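Local coordinates for protein transmembrane oligosaccharyl transferase (Archaeoglobus fulgidus, PDB 3WAJ) that belongs to the STT3/AglB family of membrane proteins, joining a helical transmembrane part of the GT-C class to a soluble core domain and holding a zinc ion, at residues A[45-50]-A[553-558]; A[70-75]-A[566-571]; A[506-511]-A[558-563]. One frame throughout, in Å; residues are numbered along the deposited sequence.

Overall arrangement
All three contacts are buried, but their centres lie at different distances from the centre of the chain: about 9 Å for contact 1, 13 Å for contact 2 and 19 Å for contact 3. Contacts 1 and 2 join the N-terminal STT3 region to the AglB core region; contact 3 joins two helices within the core region. Helix 554-561 serves contacts 1 and 3, with Glu558 common to both ranges, and its His555 and Glu558 also pack on the loops of contact 2. Chemistry changes with place: aromatic rings and the zinc ligand Asp47 in contact 1, loop packing and a bridging water in contact 2, arginines at a helix end in contact 3.

Contact 1 of 3, residues A[45-50]-A[553-558]; sequences GNDPWY and YGHWIE
Trp556 and His555 stand on the helix that begins at the glycine of the WWDYG signature of STT3 proteins, and both meet the turn and first residues of helix 47-60. A direct hydrogen bond runs from Trp556 NE1 to Gly45 O, 2.9 Å long with 153° at the hydrogen, and the carbonyl oxygen lies close to the indole plane. Water 1 accepts from Trp556 N and gives a weak bond to Asn46 OD1, which lies 3.6 Å from Trp556 CZ2.

Aromatic packing does most of the rest. The edge of Trp556 points at the face of Trp49 in a T-shaped pair, five-membered rings 4.6 Å apart and planes at 74°, while Trp49 NE1 is bonded to Leu43 O. Tyr50 CG is anti to its backbone N (chi1 -165°); its ring forms an offset stack with His555, and Tyr50 CB lies 3.6 Å from the centroid of the His555 ring, over its centre.

Among the acids, Glu558 OE1 meets the edge of Tyr50, with Arg53 as the salt-bridge partner of Glu558. Asp47 binds the zinc ion together with Asp161 and His163, and its OD1 lies at the edge of the His555 ring, 3.4 Å from His555 CD2.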
loop_
_atom_site.group_PDB
_atom_site.type_symbol
_atom_site.label_atom_id
_atom_site.label_comp_id
_atom_site.label_asym_id
_atom_site.label_seq_id
_atom_site.Cartn_x
_atom_site.Cartn_y
_atom_site.Cartn_z
ATOM N N GLY A 45 -2.985 0.535 -7.405
ATOM C CA GLY A 45 -2.547 0.018 -6.116
ATOM C C GLY A 45 -3.618 -0.586 -5.220
ATOM O O GLY A 45 -4.506 -1.306 -5.690
ATOM N N ASN A 46 -3.524 -0.309 -3.920
ATOM C CA ASN A 46 -4.522 -0.782 -2.979
ATOM C C ASN A 46 -5.290 0.382 -2.352
ATOM O O ASN A 46 -6.517 0.378 -2.308
ATOM C CB ASN A 46 -3.867 -1.591 -1.862
ATOM C CG ASN A 46 -2.937 -2.659 -2.376
ATOM O OD1 ASN A 46 -3.279 -3.416 -3.291
ATOM N ND2 ASN A 46 -1.753 -2.749 -1.768
ATOM N N ASP A 47 -4.556 1.363 -1.846
ATOM C CA ASP A 47 -5.179 2.471 -1.120
ATOM C C ASP A 47 -6.237 3.298 -1.883
ATOM O O ASP A 47 -7.236 3.705 -1.280
ATOM C CB ASP A 47 -4.107 3.367 -0.483
ATOM C CG ASP A 47 -3.346 2.657 0.624
ATOM O OD1 ASP A 47 -3.903 1.678 1.196
ATOM O OD2 ASP A 47 -2.201 3.081 0.923
ATOM N N PRO A 48 -6.041 3.530 -3.198
ATOM C CA PRO A 48 -7.135 4.197 -3.921
ATOM C C PRO A 48 -8.443 3.407 -3.878
ATOM O O PRO A 48 -9.509 4.017 -3.923
ATOM C CB PRO A 48 -6.605 4.293 -5.357
ATOM C CG PRO A 48 -5.097 4.319 -5.191
ATOM C CD PRO A 48 -4.841 3.365 -4.042
ATOM N N TRP A 49 -8.381 2.083 -3.796
ATOM C CA TRP A 49 -9.619 1.321 -3.651
ATOM C C TRP A 49 -10.327 1.598 -2.322
ATOM O O TRP A 49 -11.556 1.538 -2.240
ATOM C CB TRP A 49 -9.370 -0.173 -3.857
ATOM C CG TRP A 49 -8.951 -0.437 -5.275
ATOM C CD1 TRP A 49 -7.688 -0.332 -5.788
ATOM C CD2 TRP A 49 -9.809 -0.788 -6.384
ATOM N NE1 TRP A 49 -7.703 -0.613 -7.138
ATOM C CE2 TRP A 49 -8.990 -0.893 -7.529
ATOM C CE3 TRP A 49 -11.178 -1.013 -6.515
ATOM C CZ2 TRP A 49 -9.498 -1.236 -8.795
ATOM C CZ3 TRP A 49 -11.688 -1.361 -7.779
ATOM C CH2 TRP A 49 -10.845 -1.469 -8.898
ATOM N N TYR A 50 -9.556 1.906 -1.286
ATOM C CA TYR A 50 -10.156 2.181 0.011
ATOM C C TYR A 50 -10.744 3.596 0.068
ATOM O O TYR A 50 -11.803 3.799 0.671
ATOM C CB TYR A 50 -9.161 1.946 1.161
ATOM C CG TYR A 50 -9.872 1.880 2.478
ATOM C CD1 TYR A 50 -10.632 0.759 2.813
ATOM C CD2 TYR A 50 -9.832 2.943 3.375
ATOM C CE1 TYR A 50 -11.317 0.670 4.022
ATOM C CE2 TYR A 50 -10.512 2.870 4.609
ATOM C CZ TYR A 50 -11.254 1.725 4.916
ATOM O OH TYR A 50 -11.941 1.632 6.102
ATOM N N TYR A 553 -4.294 -7.714 -0.166
ATOM C CA TYR A 553 -5.494 -7.832 -0.992
ATOM C C TYR A 553 -6.774 -7.311 -0.318
ATOM O O TYR A 553 -7.839 -7.287 -0.945
ATOM C CB TYR A 553 -5.642 -9.312 -1.453
ATOM C CG TYR A 553 -4.373 -9.789 -2.130
ATOM C CD1 TYR A 553 -3.895 -9.128 -3.264
ATOM C CD2 TYR A 553 -3.633 -10.862 -1.642
ATOM C CE1 TYR A 553 -2.726 -9.527 -3.910
ATOM C CE2 TYR A 553 -2.436 -11.279 -2.294
ATOM C CZ TYR A 553 -1.991 -10.592 -3.424
ATOM O OH TYR A 553 -0.810 -10.951 -4.088
ATOM N N GLY A 554 -6.660 -6.883 0.946
ATOM C CA GLY A 554 -7.813 -6.498 1.753
ATOM C C GLY A 554 -8.705 -5.431 1.139
ATOM O O GLY A 554 -9.945 -5.552 1.125
ATOM N N HIS A 555 -8.081 -4.380 0.616
ATOM C CA HIS A 555 -8.839 -3.295 -0.001
ATOM C C HIS A 555 -9.642 -3.743 -1.232
ATOM O O HIS A 555 -10.810 -3.345 -1.389
ATOM C CB HIS A 555 -7.947 -2.069 -0.266
ATOM C CG HIS A 555 -7.479 -1.394 0.991
ATOM N ND1 HIS A 555 -8.065 -1.616 2.218
ATOM C CD2 HIS A 555 -6.475 -0.509 1.205
ATOM C CE1 HIS A 555 -7.444 -0.891 3.141
ATOM N NE2 HIS A 555 -6.481 -0.209 2.546
ATOM N N TRP A 556 -9.039 -4.578 -2.084
ATOM C CA TRP A 556 -9.754 -5.132 -3.244
ATOM C C TRP A 556 -10.943 -5.996 -2.829
ATOM O O TRP A 556 -12.025 -5.894 -3.413
ATOM C CB TRP A 556 -8.817 -5.971 -4.113
ATOM C CG TRP A 556 -7.661 -5.217 -4.682
ATOM C CD1 TRP A 556 -7.487 -3.856 -4.715
ATOM C CD2 TRP A 556 -6.509 -5.784 -5.320
ATOM N NE1 TRP A 556 -6.295 -3.547 -5.346
ATOM C CE2 TRP A 556 -5.676 -4.714 -5.718
ATOM C CE3 TRP A 556 -6.102 -7.094 -5.593
ATOM C CZ2 TRP A 556 -4.448 -4.923 -6.360
ATOM C CZ3 TRP A 556 -4.892 -7.300 -6.233
ATOM C CH2 TRP A 556 -4.069 -6.222 -6.596
ATOM N N ILE A 557 -10.733 -6.855 -1.832
ATOM C CA ILE A 557 -11.773 -7.766 -1.381
ATOM C C ILE A 557 -12.964 -6.956 -0.910
ATOM O O ILE A 557 -14.099 -7.226 -1.283
ATOM C CB ILE A 557 -11.277 -8.700 -0.253
ATOM C CG1 ILE A 557 -10.292 -9.731 -0.816
ATOM C CG2 ILE A 557 -12.444 -9.435 0.393
ATOM C CD1 ILE A 557 -9.705 -10.663 0.236
ATOM N N GLU A 558 -12.696 -5.936 -0.106
ATOM C CA GLU A 558 -13.757 -5.068 0.383
ATOM C C GLU A 558 -14.412 -4.214 -0.713
ATOM O O GLU A 558 -15.628 -4.167 -0.812
ATOM C CB GLU A 558 -13.208 -4.151 1.467
ATOM C CG GLU A 558 -14.241 -3.181 2.007
ATOM C CD GLU A 558 -13.705 -2.410 3.219
ATOM O OE1 GLU A 558 -12.474 -2.464 3.462
ATOM O OE2 GLU A 558 -14.510 -1.758 3.920
HETATM O O HOH W 1 -6.113 -4.451 -1.607
#

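Contact 2 of 3, residues A[70-75]-A[566-571]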
loop_
_atom_site.group_PDB
_atom_site.type_symbol
_atom_site.label_atom_id
_atom_site.label_comp_id
_atom_site.label_asym_id
_atom_site.label_seq_id
_atom_site.Cartn_x
_atom_site.Cartn_y
_atom_site.Cartn_z
ATOM N N PRO A 70 -16.110 -1.519 10.241
ATOM C CA PRO A 70 -16.160 -2.920 10.667
ATOM C C PRO A 70 -16.105 -3.884 9.492
ATOM O O PRO A 70 -16.017 -5.101 9.692
ATOM C CB PRO A 70 -17.527 -3.022 11.375
ATOM C CG PRO A 70 -18.340 -1.924 10.778
ATOM C CD PRO A 70 -17.366 -0.803 10.540
ATOM N N PHE A 71 -16.157 -3.337 8.282
ATOM C CA PHE A 71 -16.185 -4.145 7.065
ATOM C C PHE A 71 -14.779 -4.654 6.733
ATOM O O PHE A 71 -14.609 -5.576 5.928
ATOM C CB PHE A 71 -16.707 -3.317 5.908
ATOM C CG PHE A 71 -17.682 -4.041 5.009
ATOM C CD1 PHE A 71 -17.234 -4.979 4.087
ATOM C CD2 PHE A 71 -19.041 -3.724 5.039
ATOM C CE1 PHE A 71 -18.109 -5.614 3.249
ATOM C CE2 PHE A 71 -19.928 -4.359 4.191
ATOM C CZ PHE A 71 -19.459 -5.313 3.294
ATOM N N THR A 72 -13.770 -4.051 7.357
ATOM C CA THR A 72 -12.395 -4.506 7.186
ATOM C C THR A 72 -11.778 -4.997 8.500
ATOM O O THR A 72 -12.374 -4.841 9.568
ATOM C CB THR A 72 -11.535 -3.421 6.551
ATOM O OG1 THR A 72 -10.324 -4.007 6.068
ATOM C CG2 THR A 72 -11.239 -2.302 7.543
ATOM N N TYR A 73 -10.596 -5.607 8.419
ATOM C CA TYR A 73 -9.968 -6.196 9.608
ATOM C C TYR A 73 -10.975 -7.073 10.383
ATOM O O TYR A 73 -11.140 -6.964 11.608
ATOM C CB TYR A 73 -9.332 -5.088 10.486
ATOM C CG TYR A 73 -8.594 -5.575 11.724
ATOM C CD1 TYR A 73 -8.040 -6.856 11.783
ATOM C CD2 TYR A 73 -8.470 -4.757 12.839
ATOM C CE1 TYR A 73 -7.386 -7.301 12.917
ATOM C CE2 TYR A 73 -7.826 -5.196 13.993
ATOM C CZ TYR A 73 -7.284 -6.465 14.026
ATOM O OH TYR A 73 -6.642 -6.898 15.163
ATOM N N TYR A 74 -11.640 -7.962 9.660
ATOM C CA TYR A 74 -12.654 -8.823 10.253
ATOM C C TYR A 74 -12.053 -9.815 11.255
ATOM O O TYR A 74 -11.006 -10.411 11.004
ATOM C CB TYR A 74 -13.387 -9.567 9.138
ATOM C CG TYR A 74 -14.572 -10.376 9.606
ATOM C CD1 TYR A 74 -15.821 -9.788 9.788
ATOM C CD2 TYR A 74 -14.451 -11.737 9.830
ATOM C CE1 TYR A 74 -16.919 -10.548 10.200
ATOM C CE2 TYR A 74 -15.531 -12.498 10.248
ATOM C CZ TYR A 74 -16.765 -11.899 10.433
ATOM O OH TYR A 74 -17.849 -12.676 10.835
ATOM N N PRO A 75 -12.736 -10.024 12.388
ATOM C CA PRO A 75 -14.015 -9.405 12.745
ATOM C C PRO A 75 -13.869 -8.306 13.780
ATOM O O PRO A 75 -14.705 -8.241 14.693
ATOM C CB PRO A 75 -14.751 -10.563 13.410
ATOM C CG PRO A 75 -13.602 -11.221 14.230
ATOM C CD PRO A 75 -12.343 -11.067 13.355
ATOM N N ILE A 566 -10.132 -10.522 6.537
ATOM C CA ILE A 566 -9.463 -10.683 7.824
ATOM C C ILE A 566 -8.257 -9.719 7.930
ATOM O O ILE A 566 -7.951 -9.177 9.003
ATOM C CB ILE A 566 -9.011 -12.160 7.967
ATOM C CG1 ILE A 566 -10.045 -12.956 8.761
ATOM C CG2 ILE A 566 -7.579 -12.289 8.544
ATOM C CD1 ILE A 566 -11.312 -13.306 7.961
ATOM N N ALA A 567 -7.580 -9.502 6.803
ATOM C CA ALA A 567 -6.365 -8.695 6.799
ATOM C C ALA A 567 -6.393 -7.546 5.769
ATOM O O ALA A 567 -7.070 -7.643 4.741
ATOM C CB ALA A 567 -5.129 -9.580 6.619
ATOM N N ASN A 568 -5.582 -6.520 6.041
ATOM C CA ASN A 568 -5.669 -5.171 5.473
ATOM C C ASN A 568 -4.339 -4.701 4.941
ATOM O O ASN A 568 -3.292 -5.064 5.487
ATOM C CB ASN A 568 -5.900 -4.152 6.626
ATOM C CG ASN A 568 -7.330 -3.818 6.825
ATOM O OD1 ASN A 568 -8.137 -3.985 5.917
ATOM N ND2 ASN A 568 -7.670 -3.337 8.016
ATOM N N PRO A 569 -4.367 -3.781 3.970
ATOM C CA PRO A 569 -3.134 -3.071 3.607
ATOM C C PRO A 569 -2.689 -2.008 4.628
ATOM O O PRO A 569 -1.680 -1.350 4.381
ATOM C CB PRO A 569 -3.481 -2.454 2.245
ATOM C CG PRO A 569 -4.573 -3.384 1.698
ATOM C CD PRO A 569 -5.400 -3.664 2.923
ATOM N N PHE A 570 -3.421 -1.838 5.733
ATOM C CA PHE A 570 -2.895 -1.119 6.910
ATOM C C PHE A 570 -2.142 -2.075 7.820
ATOM O O PHE A 570 -1.790 -1.700 8.935
ATOM C CB PHE A 570 -4.021 -0.504 7.754
ATOM C CG PHE A 570 -4.999 0.292 6.957
ATOM C CD1 PHE A 570 -4.561 1.243 6.053
ATOM C CD2 PHE A 570 -6.355 0.063 7.082
ATOM C CE1 PHE A 570 -5.465 1.961 5.294
ATOM C CE2 PHE A 570 -7.266 0.773 6.319
ATOM C CZ PHE A 570 -6.821 1.722 5.433
ATOM N N GLN A 571 -1.949 -3.312 7.347
ATOM C CA GLN A 571 -1.286 -4.394 8.087
ATOM C C GLN A 571 -2.021 -4.865 9.340
ATOM O O GLN A 571 -1.401 -5.378 10.272
ATOM C CB GLN A 571 0.186 -4.055 8.372
ATOM C CG GLN A 571 1.015 -3.866 7.082
ATOM C CD GLN A 571 2.430 -3.359 7.338
ATOM O OE1 GLN A 571 2.832 -3.132 8.481
ATOM N NE2 GLN A 571 3.190 -3.182 6.270
HETATM O O HOH W 2 -8.245 -10.395 11.587
#
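Tyr74 and Ile566 bring the two irregular chains together, their CA atoms 4.4 Å apart. Here Ile566 CA points its hydrogen at Tyr74 O, a C-H...O contact of 3.5 Å with 155° at the hydrogen. Water 2 donates to both Tyr74 O and Ile566 O, so it links the two backbones, and a backbone hydrogen bond joins Tyr74 to Pro565 next door. The peptide between Tyr74 and Pro75 is cis, and a type I turn from Asn568 to Gln571 bends the other chain.

Among the side chains, Ile566 CD1 comes to the edge of the Tyr74 ring, 4.0 Å from Tyr74 CD2, while Pro75 CB sits over the centre of one face of that ring. The hydroxyl of Tyr74 is bonded beyond the contact to Thr544 and Asn604. Tyr73 CG is anti to its backbone N (chi1 -178°), and the ring turns its edge to Ile566 O, 3.6 Å from Tyr73 CD1. Asn568 ND2 approaches Tyr73 CB at 3.5 Å. Thr72 also meets Asn568, but the two are modelled too close and their mutual geometry is doubtful.

This is loop-on-loop packing, in which the segment between strands 68-69 and 78-79 of the STT3 region lies against the chain leaving edge strand 564-565 of a mixed sheet.

Contact 3 of 3, residues A[506-511]-A[558-563]; sequences ALTWMR and EAVAHR
Arg511 has CG anti to its backbone N (chi1 172°), and its chain, extended from CG to NE, carries the guanidinium beside His562. Arg511 NH1 lies over one face of the His562 ring, offset toward the rim, the planes 35° apart and Arg511 CZ 3.2 Å from His562 CE1. His562 ND1 is hydrogen-bonded to Asp521, whose carboxylate would probably ease the meeting of the imidazole with the arginine. Water 3 accepts from Arg511 NH1 and donates to Val560 O, 2.8 Å away.

Arg563, its chain bent at CD, reaches the carbonyls of His562 and Arg511. Its NH1 bonds to His562 O at 2.8 Å, coming from above the carbonyl plane, while its NH2 makes a weak bond of 2.9 Å to Arg511 O and another bond to Thr514 O. Its NE is bonded to Tyr545.

Between the helices, apolar side chains touch. Leu507 CB meets Val560 CG1 at 3.6 Å, with Thr508 CG2 against the same methyl, and Met510 SD rests on Ala561 CB at 3.9 Å. The backbones come near as well, Ala561 CA lying 3.4 Å from Leu507 O.

Helix 501-513 thus packs against the last turn of helix 554-561, where His562 leaves helical geometry with positive phi: a helix-helix contact within the AglB core region.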
loop_
_atom_site.group_PDB
_atom_site.type_symbol
_atom_site.label_atom_id
_atom_site.label_comp_id
_atom_site.label_asym_id
_atom_site.label_seq_id
_atom_site.Cartn_x
_atom_site.Cartn_y
_atom_site.Cartn_z
ATOM N N ALA A 506 -12.335 -12.469 -10.149
ATOM C CA ALA A 506 -12.541 -13.378 -9.024
ATOM C C ALA A 506 -13.391 -12.697 -7.944
ATOM O O ALA A 506 -14.329 -13.276 -7.413
ATOM C CB ALA A 506 -11.205 -13.852 -8.450
ATOM N N LEU A 507 -13.077 -11.443 -7.648
ATOM C CA LEU A 507 -13.803 -10.706 -6.615
ATOM C C LEU A 507 -15.225 -10.311 -7.030
ATOM O O LEU A 507 -16.140 -10.414 -6.218
ATOM C CB LEU A 507 -12.992 -9.493 -6.155
ATOM C CG LEU A 507 -11.660 -9.993 -5.624
ATOM C CD1 LEU A 507 -10.731 -8.847 -5.296
ATOM C CD2 LEU A 507 -11.917 -10.884 -4.411
ATOM N N THR A 508 -15.421 -9.874 -8.280
ATOM C CA THR A 508 -16.790 -9.610 -8.744
ATOM C C THR A 508 -17.584 -10.897 -8.703
ATOM O O THR A 508 -18.758 -10.896 -8.345
ATOM C CB THR A 508 -16.898 -9.001 -10.161
ATOM O OG1 THR A 508 -16.217 -9.839 -11.095
ATOM C CG2 THR A 508 -16.327 -7.589 -10.198
ATOM N N TRP A 509 -16.939 -12.002 -9.067
ATOM C CA TRP A 509 -17.583 -13.307 -8.962
ATOM C C TRP A 509 -18.017 -13.574 -7.521
ATOM O O TRP A 509 -19.152 -13.970 -7.267
ATOM C CB TRP A 509 -16.649 -14.427 -9.435
ATOM C CG TRP A 509 -17.300 -15.782 -9.359
ATOM C CD1 TRP A 509 -18.051 -16.391 -10.335
ATOM C CD2 TRP A 509 -17.286 -16.693 -8.237
ATOM N NE1 TRP A 509 -18.496 -17.615 -9.889
ATOM C CE2 TRP A 509 -18.046 -17.827 -8.610
ATOM C CE3 TRP A 509 -16.713 -16.649 -6.956
ATOM C CZ2 TRP A 509 -18.240 -18.924 -7.750
ATOM C CZ3 TRP A 509 -16.897 -17.739 -6.099
ATOM C CH2 TRP A 509 -17.655 -18.864 -6.502
ATOM N N MET A 510 -17.095 -13.356 -6.587
ATOM C CA MET A 510 -17.357 -13.572 -5.172
ATOM C C MET A 510 -18.562 -12.773 -4.699
ATOM O O MET A 510 -19.429 -13.302 -3.993
ATOM C CB MET A 510 -16.118 -13.239 -4.314
ATOM C CG MET A 510 -16.399 -13.316 -2.818
ATOM S SD MET A 510 -14.937 -13.167 -1.786
ATOM C CE MET A 510 -14.193 -14.790 -1.917
ATOM N N ARG A 511 -18.631 -11.511 -5.120
ATOM C CA ARG A 511 -19.728 -10.622 -4.717
ATOM C C ARG A 511 -21.083 -11.202 -5.099
ATOM O O ARG A 511 -22.075 -11.025 -4.388
ATOM C CB ARG A 511 -19.551 -9.232 -5.344
ATOM C CG ARG A 511 -20.752 -8.281 -5.152
ATOM C CD ARG A 511 -20.424 -6.865 -5.641
ATOM N NE ARG A 511 -21.508 -5.899 -5.441
ATOM C CZ ARG A 511 -21.426 -4.596 -5.713
ATOM N NH1 ARG A 511 -20.306 -4.090 -6.193
ATOM N NH2 ARG A 511 -22.462 -3.807 -5.480
ATOM N N GLU A 558 -12.696 -5.936 -0.106
ATOM C CA GLU A 558 -13.757 -5.068 0.383
ATOM C C GLU A 558 -14.412 -4.214 -0.713
ATOM O O GLU A 558 -15.628 -4.167 -0.812
ATOM C CB GLU A 558 -13.208 -4.151 1.467
ATOM C CG GLU A 558 -14.241 -3.181 2.007
ATOM C CD GLU A 558 -13.705 -2.410 3.219
ATOM O OE1 GLU A 558 -12.474 -2.464 3.462
ATOM O OE2 GLU A 558 -14.510 -1.758 3.920
ATOM N N ALA A 559 -13.609 -3.525 -1.522
ATOM C CA ALA A 559 -14.170 -2.621 -2.520
ATOM C C ALA A 559 -14.794 -3.346 -3.722
ATOM O O ALA A 559 -15.725 -2.833 -4.325
ATOM C CB ALA A 559 -13.132 -1.592 -2.975
ATOM N N VAL A 560 -14.308 -4.542 -4.049
ATOM C CA VAL A 560 -14.785 -5.228 -5.247
ATOM C C VAL A 560 -15.727 -6.386 -4.941
ATOM O O VAL A 560 -16.763 -6.540 -5.579
ATOM C CB VAL A 560 -13.624 -5.698 -6.169
ATOM C CG1 VAL A 560 -14.181 -6.389 -7.411
ATOM C CG2 VAL A 560 -12.750 -4.509 -6.585
ATOM N N ALA A 561 -15.370 -7.205 -3.966
ATOM C CA ALA A 561 -16.225 -8.322 -3.591
ATOM C C ALA A 561 -17.349 -7.905 -2.639
ATOM O O ALA A 561 -18.307 -8.659 -2.455
ATOM C CB ALA A 561 -15.402 -9.441 -2.977
ATOM N N HIS A 562 -17.224 -6.720 -2.033
ATOM C CA HIS A 562 -18.095 -6.324 -0.916
ATOM C C HIS A 562 -18.195 -7.464 0.112
ATOM O O HIS A 562 -19.287 -7.792 0.576
ATOM C CB HIS A 562 -19.510 -5.940 -1.401
ATOM C CG HIS A 562 -19.596 -4.598 -2.064
ATOM N ND1 HIS A 562 -20.770 -4.103 -2.590
ATOM C CD2 HIS A 562 -18.655 -3.650 -2.298
ATOM C CE1 HIS A 562 -20.552 -2.908 -3.110
ATOM N NE2 HIS A 562 -19.275 -2.609 -2.942
ATOM N N ARG A 563 -17.058 -8.080 0.433
ATOM C CA ARG A 563 -16.982 -9.048 1.528
ATOM C C ARG A 563 -15.984 -8.555 2.563
ATOM O O ARG A 563 -15.328 -7.544 2.352
ATOM C CB ARG A 563 -16.637 -10.456 1.020
ATOM C CG ARG A 563 -17.749 -11.061 0.161
ATOM C CD ARG A 563 -19.123 -11.090 0.882
ATOM N NE ARG A 563 -20.172 -11.678 0.034
ATOM C CZ ARG A 563 -20.942 -10.989 -0.811
ATOM N NH1 ARG A 563 -20.805 -9.672 -0.905
ATOM N NH2 ARG A 563 -21.854 -11.615 -1.551
HETATM O O HOH W 3 -17.940 -5.102 -7.640
#